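PDB 5HLJ: VP24, which is a major envelope protein of white spot syndrome virus, a beta-rich protein that assembles as a trimer and is probably membrane-anchored in the virion. Local coordinates for residues D104-S109 with N172-V177; N143-G148 with L164-S169. One frame throughout, in Å; residues are numbered along the deposited sequence.

Contacts 1 and 2 lie about 12 Å apart, centre to centre, and both reach the same sheet through strands 105-114 and 161-170, which are neighbours in it. Contact 2 is in the core, about 5 Å from the centre of the chain; contact 1 is peripheral, about 16 Å from it, where the chain leaves strand 161-170 for its C-terminal tail. The two meet directly: T106 N lies 2.8 Å from S169 O, a probable backbone hydrogen bond, and V107 CG2 packs 3.8 Å from F168 CE1. Contact 2 thus joins layers within a subunit, whereas contact 1 lies where the tail sets out toward the second subunit.

Contact 1: D104-S109 with N172-V177; sequences DITVDS and NDLFKV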
# COMPACT_ATOMS: atom_id res chain seq x y z
N ASP A 104 -18.85 -3.11 -13.20
CA ASP A 104 -17.82 -3.96 -12.64
C ASP A 104 -16.84 -3.15 -11.80
O ASP A 104 -16.52 -2.00 -12.14
CB ASP A 104 -17.08 -4.69 -13.76
CG ASP A 104 -17.91 -5.81 -14.38
OD1 ASP A 104 -17.42 -6.42 -15.36
OD2 ASP A 104 -19.02 -6.10 -13.89
N ILE A 105 -16.38 -3.74 -10.70
CA ILE A 105 -15.39 -3.13 -9.83
C ILE A 105 -14.21 -4.07 -9.66
O ILE A 105 -14.40 -5.26 -9.45
CB ILE A 105 -15.97 -2.83 -8.44
CG1 ILE A 105 -17.12 -1.83 -8.55
CG2 ILE A 105 -14.89 -2.35 -7.50
CD1 ILE A 105 -17.89 -1.69 -7.28
N THR A 106 -12.99 -3.55 -9.76
CA THR A 106 -11.82 -4.36 -9.43
C THR A 106 -11.32 -3.99 -8.03
O THR A 106 -11.17 -2.80 -7.70
CB THR A 106 -10.67 -4.21 -10.46
OG1 THR A 106 -11.13 -4.56 -11.78
CG2 THR A 106 -9.48 -5.13 -10.11
N VAL A 107 -11.09 -4.99 -7.19
CA VAL A 107 -10.36 -4.76 -5.96
C VAL A 107 -8.87 -4.93 -6.28
O VAL A 107 -8.42 -6.04 -6.53
CB VAL A 107 -10.81 -5.70 -4.83
CG1 VAL A 107 -10.13 -5.34 -3.51
CG2 VAL A 107 -12.32 -5.60 -4.66
N ASP A 108 -8.14 -3.82 -6.30
CA ASP A 108 -6.76 -3.75 -6.78
C ASP A 108 -5.75 -4.28 -5.80
O ASP A 108 -4.78 -4.93 -6.19
CB ASP A 108 -6.38 -2.31 -7.11
CG ASP A 108 -7.04 -1.81 -8.34
OD1 ASP A 108 -6.96 -2.51 -9.38
OD2 ASP A 108 -7.63 -0.72 -8.27
N SER A 109 -5.95 -3.94 -4.53
CA SER A 109 -4.96 -4.24 -3.52
C SER A 109 -5.58 -4.17 -2.16
O SER A 109 -6.65 -3.59 -1.98
CB SER A 109 -3.78 -3.27 -3.62
OG SER A 109 -4.22 -1.93 -3.58
N ASN A 172 -12.88 -3.97 -15.24
CA ASN A 172 -12.55 -5.37 -15.06
C ASN A 172 -11.27 -5.78 -15.79
O ASN A 172 -10.95 -6.97 -15.86
CB ASN A 172 -13.73 -6.22 -15.52
CG ASN A 172 -14.17 -5.88 -16.94
OD1 ASN A 172 -13.34 -5.78 -17.85
ND2 ASN A 172 -15.47 -5.67 -17.13
N ASP A 173 -10.55 -4.80 -16.32
CA ASP A 173 -9.32 -5.08 -17.07
C ASP A 173 -8.21 -5.63 -16.18
O ASP A 173 -7.89 -5.07 -15.13
CB ASP A 173 -8.81 -3.82 -17.79
CG ASP A 173 -9.63 -3.47 -19.02
OD1 ASP A 173 -9.87 -4.37 -19.85
OD2 ASP A 173 -10.02 -2.29 -19.15
N LEU A 174 -7.64 -6.75 -16.61
CA LEU A 174 -6.55 -7.40 -15.88
C LEU A 174 -5.43 -7.78 -16.84
O LEU A 174 -5.63 -7.87 -18.06
CB LEU A 174 -7.05 -8.65 -15.16
CG LEU A 174 -8.10 -8.49 -14.06
CD1 LEU A 174 -8.61 -9.87 -13.64
CD2 LEU A 174 -7.52 -7.75 -12.85
N PHE A 175 -4.25 -8.01 -16.28
CA PHE A 175 -3.10 -8.41 -17.06
C PHE A 175 -3.38 -9.66 -17.90
O PHE A 175 -3.85 -10.67 -17.38
CB PHE A 175 -1.90 -8.67 -16.14
CG PHE A 175 -0.63 -8.98 -16.87
CD1 PHE A 175 -0.03 -8.02 -17.68
CD2 PHE A 175 -0.03 -10.22 -16.75
CE1 PHE A 175 1.15 -8.30 -18.37
CE2 PHE A 175 1.15 -10.51 -17.42
CZ PHE A 175 1.74 -9.54 -18.23
N LYS A 176 -3.11 -9.58 -19.19
CA LYS A 176 -3.24 -10.76 -20.06
C LYS A 176 -1.86 -11.33 -20.44
O LYS A 176 -1.10 -10.73 -21.22
CB LYS A 176 -4.07 -10.41 -21.30
CG LYS A 176 -3.95 -11.45 -22.42
CD LYS A 176 -5.08 -11.39 -23.45
CE LYS A 176 -4.93 -12.49 -24.50
NZ LYS A 176 -5.78 -13.69 -24.19
N VAL A 177 -1.53 -12.48 -19.86
CA VAL A 177 -0.25 -13.14 -20.12
C VAL A 177 -0.03 -13.46 -21.60
O VAL A 177 -0.89 -14.04 -22.25
CB VAL A 177 -0.15 -14.44 -19.31
CG1 VAL A 177 1.10 -15.20 -19.69
CG2 VAL A 177 -0.15 -14.13 -17.83
O HOH W 1 -9.32 -3.53 -13.57
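The carboxylate of D104 and the side-chain amide of N172 meet with their planes 63° apart, joined by one hydrogen bond. N172 ND2 donates to D104 OD1 over 2.7 Å, nearly straight at 160°. The acceptor lies close to the amide plane, while the N-H reaches OD1 on its anti side, a little out of the carboxylate plane. D104 has further partners at both oxygens: OD1 forms a salt bridge with K138 NZ, and OD2 accepts a hydrogen bond from the backbone N of K139. N172 reaches D104 with CG set between its own backbone N and carbonyl carbon (chi1 53°), and its CB rests 4.1 Å from D104 CB.

Two residues on, within strand 105-114, T106 faces the start of the tail, its OG1 3.7 Å from N172 CA. The hydroxyl bonds to G171 O, just ahead of the tail segment, and also accepts from a water 2.7 Å away. That water donates its other hydrogen to D173 O at 2.6 Å, bridging strand and tail. The methyl branch of T106 turns to apolar company instead: CG2 lies 4.3 Å from L174 CD2, and both side chains, like that of N172, touch V136 on strand 135-137.

Beyond L174 the tail leaves this strand, and K176 and V177 add to a strand of the second subunit in antiparallel fashion, carrying the sheet across the interface. The chemistry is therefore mainly polar, one charge-assisted bond and one water bridge with a little aliphatic contact beside them, and it probably helps set where the tail leaves the strand on its way to the second subunit. With K138 close by, D104 is probably held as the carboxylate.

Contact 2: N143-G148 with L164-S169; sequences NTLVFG and LSMRFS
The terminal methyl CD2 of L145 meets the sulfur of M166, L145 CD2 lying 3.9 Å from M166 SD, the two chains crossing at a slant. The methionine is extended at its second torsion (chi2 -173°), which carries the sulfur out to the leucine methyl. Alongside, F147 and L164 run past each other in opposite directions: L164 CD1 sits 3.8 Å from F147 CE2 and 4.2 Å from F147 CZ, so the methyl approaches the ring obliquely, near the CE2-CZ bond. L164 extends CG anti to its backbone N (chi1 170°), which carries that methyl across to the phenylalanine.

Around this first shell, the ring of F147 also meets that of F34 at a shallow angle and packs on I25 and L93, while F132 touches both F147 and L145. M166 also packs on L23, and L164 on L112.

The backbones stand well apart, with F147 CA and L164 CA 10.7 Å from each other, and share no hydrogen bond. Strand 141-151 lies between strands 90-99 and 128-131, with L145 bonded to A95, F147 to L93 and G148 to Y131; strand 161-170 lies between strands 19-28 and 105-114. Side chains from two facing parts of the sheet thus close over a buried interior. Methyls, a thioether and an aromatic ring make a wholly apolar interface, holding the layers by dispersion and water exclusion without directional bonds.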
# COMPACT_ATOMS: atom_id res chain seq x y z
N ASN A 143 -19.92 -12.17 -5.48
CA ASN A 143 -18.56 -12.57 -5.83
C ASN A 143 -17.79 -13.06 -4.62
O ASN A 143 -17.98 -12.57 -3.51
CB ASN A 143 -17.80 -11.40 -6.45
CG ASN A 143 -18.55 -10.74 -7.59
OD1 ASN A 143 -18.31 -11.05 -8.76
ND2 ASN A 143 -19.44 -9.80 -7.25
N THR A 144 -16.90 -14.02 -4.84
CA THR A 144 -16.00 -14.42 -3.78
C THR A 144 -14.79 -13.47 -3.74
O THR A 144 -14.23 -13.12 -4.79
CB THR A 144 -15.56 -15.89 -3.96
OG1 THR A 144 -16.71 -16.71 -3.76
CG2 THR A 144 -14.51 -16.28 -2.92
N LEU A 145 -14.44 -13.02 -2.54
CA LEU A 145 -13.29 -12.16 -2.34
C LEU A 145 -12.46 -12.71 -1.20
O LEU A 145 -12.99 -12.96 -0.12
CB LEU A 145 -13.71 -10.72 -2.04
CG LEU A 145 -12.62 -9.67 -1.73
CD1 LEU A 145 -11.72 -9.46 -2.91
CD2 LEU A 145 -13.25 -8.32 -1.32
N VAL A 146 -11.17 -12.95 -1.44
CA VAL A 146 -10.34 -13.51 -0.38
C VAL A 146 -8.99 -12.80 -0.28
O VAL A 146 -8.46 -12.26 -1.25
CB VAL A 146 -10.08 -15.06 -0.58
CG1 VAL A 146 -11.32 -15.79 -1.08
CG2 VAL A 146 -8.92 -15.33 -1.49
N PHE A 147 -8.43 -12.81 0.92
CA PHE A 147 -7.01 -12.56 1.09
C PHE A 147 -6.53 -13.45 2.22
O PHE A 147 -7.33 -13.88 3.07
CB PHE A 147 -6.72 -11.07 1.36
CG PHE A 147 -7.03 -10.61 2.77
CD1 PHE A 147 -6.11 -10.78 3.79
CD2 PHE A 147 -8.24 -10.00 3.05
CE1 PHE A 147 -6.40 -10.37 5.08
CE2 PHE A 147 -8.53 -9.57 4.34
CZ PHE A 147 -7.61 -9.77 5.36
N GLY A 148 -5.25 -13.78 2.20
CA GLY A 148 -4.67 -14.55 3.28
C GLY A 148 -3.65 -13.76 4.07
O GLY A 148 -3.06 -12.80 3.56
N LEU A 164 -8.54 -2.98 7.85
CA LEU A 164 -8.39 -3.45 6.49
C LEU A 164 -8.58 -2.30 5.50
O LEU A 164 -9.58 -1.59 5.54
CB LEU A 164 -9.41 -4.56 6.21
CG LEU A 164 -9.59 -5.05 4.77
CD1 LEU A 164 -8.35 -5.79 4.26
CD2 LEU A 164 -10.84 -5.94 4.66
N SER A 165 -7.61 -2.12 4.62
CA SER A 165 -7.75 -1.17 3.53
C SER A 165 -7.89 -1.89 2.20
O SER A 165 -7.05 -2.71 1.85
CB SER A 165 -6.55 -0.22 3.46
OG SER A 165 -6.65 0.79 4.43
N MET A 166 -8.96 -1.59 1.47
CA MET A 166 -9.12 -2.13 0.13
C MET A 166 -9.20 -1.00 -0.88
O MET A 166 -9.89 -0.01 -0.65
CB MET A 166 -10.38 -3.00 0.02
CG MET A 166 -10.43 -4.15 1.00
SD MET A 166 -11.82 -5.27 0.71
CE MET A 166 -13.21 -4.27 1.24
N ARG A 167 -8.51 -1.14 -2.01
CA ARG A 167 -8.69 -0.16 -3.07
C ARG A 167 -9.65 -0.67 -4.13
O ARG A 167 -9.45 -1.73 -4.71
CB ARG A 167 -7.34 0.21 -3.71
CG ARG A 167 -7.52 1.25 -4.82
CD ARG A 167 -6.19 1.76 -5.38
NE ARG A 167 -6.35 2.36 -6.71
CZ ARG A 167 -5.86 3.54 -7.07
NH1 ARG A 167 -5.17 4.28 -6.19
NH2 ARG A 167 -6.04 4.00 -8.31
N PHE A 168 -10.71 0.10 -4.35
CA PHE A 168 -11.68 -0.17 -5.41
C PHE A 168 -11.37 0.67 -6.64
O PHE A 168 -11.05 1.85 -6.53
CB PHE A 168 -13.11 0.14 -4.96
CG PHE A 168 -13.69 -0.84 -3.97
CD1 PHE A 168 -12.89 -1.81 -3.38
CD2 PHE A 168 -15.03 -0.79 -3.64
CE1 PHE A 168 -13.44 -2.71 -2.45
CE2 PHE A 168 -15.59 -1.68 -2.74
CZ PHE A 168 -14.79 -2.65 -2.14
N SER A 169 -11.51 0.08 -7.83
CA SER A 169 -11.42 0.86 -9.05
C SER A 169 -12.43 0.36 -10.09
O SER A 169 -12.88 -0.77 -10.03
CB SER A 169 -9.98 0.83 -9.60
OG SER A 169 -9.56 -0.49 -9.87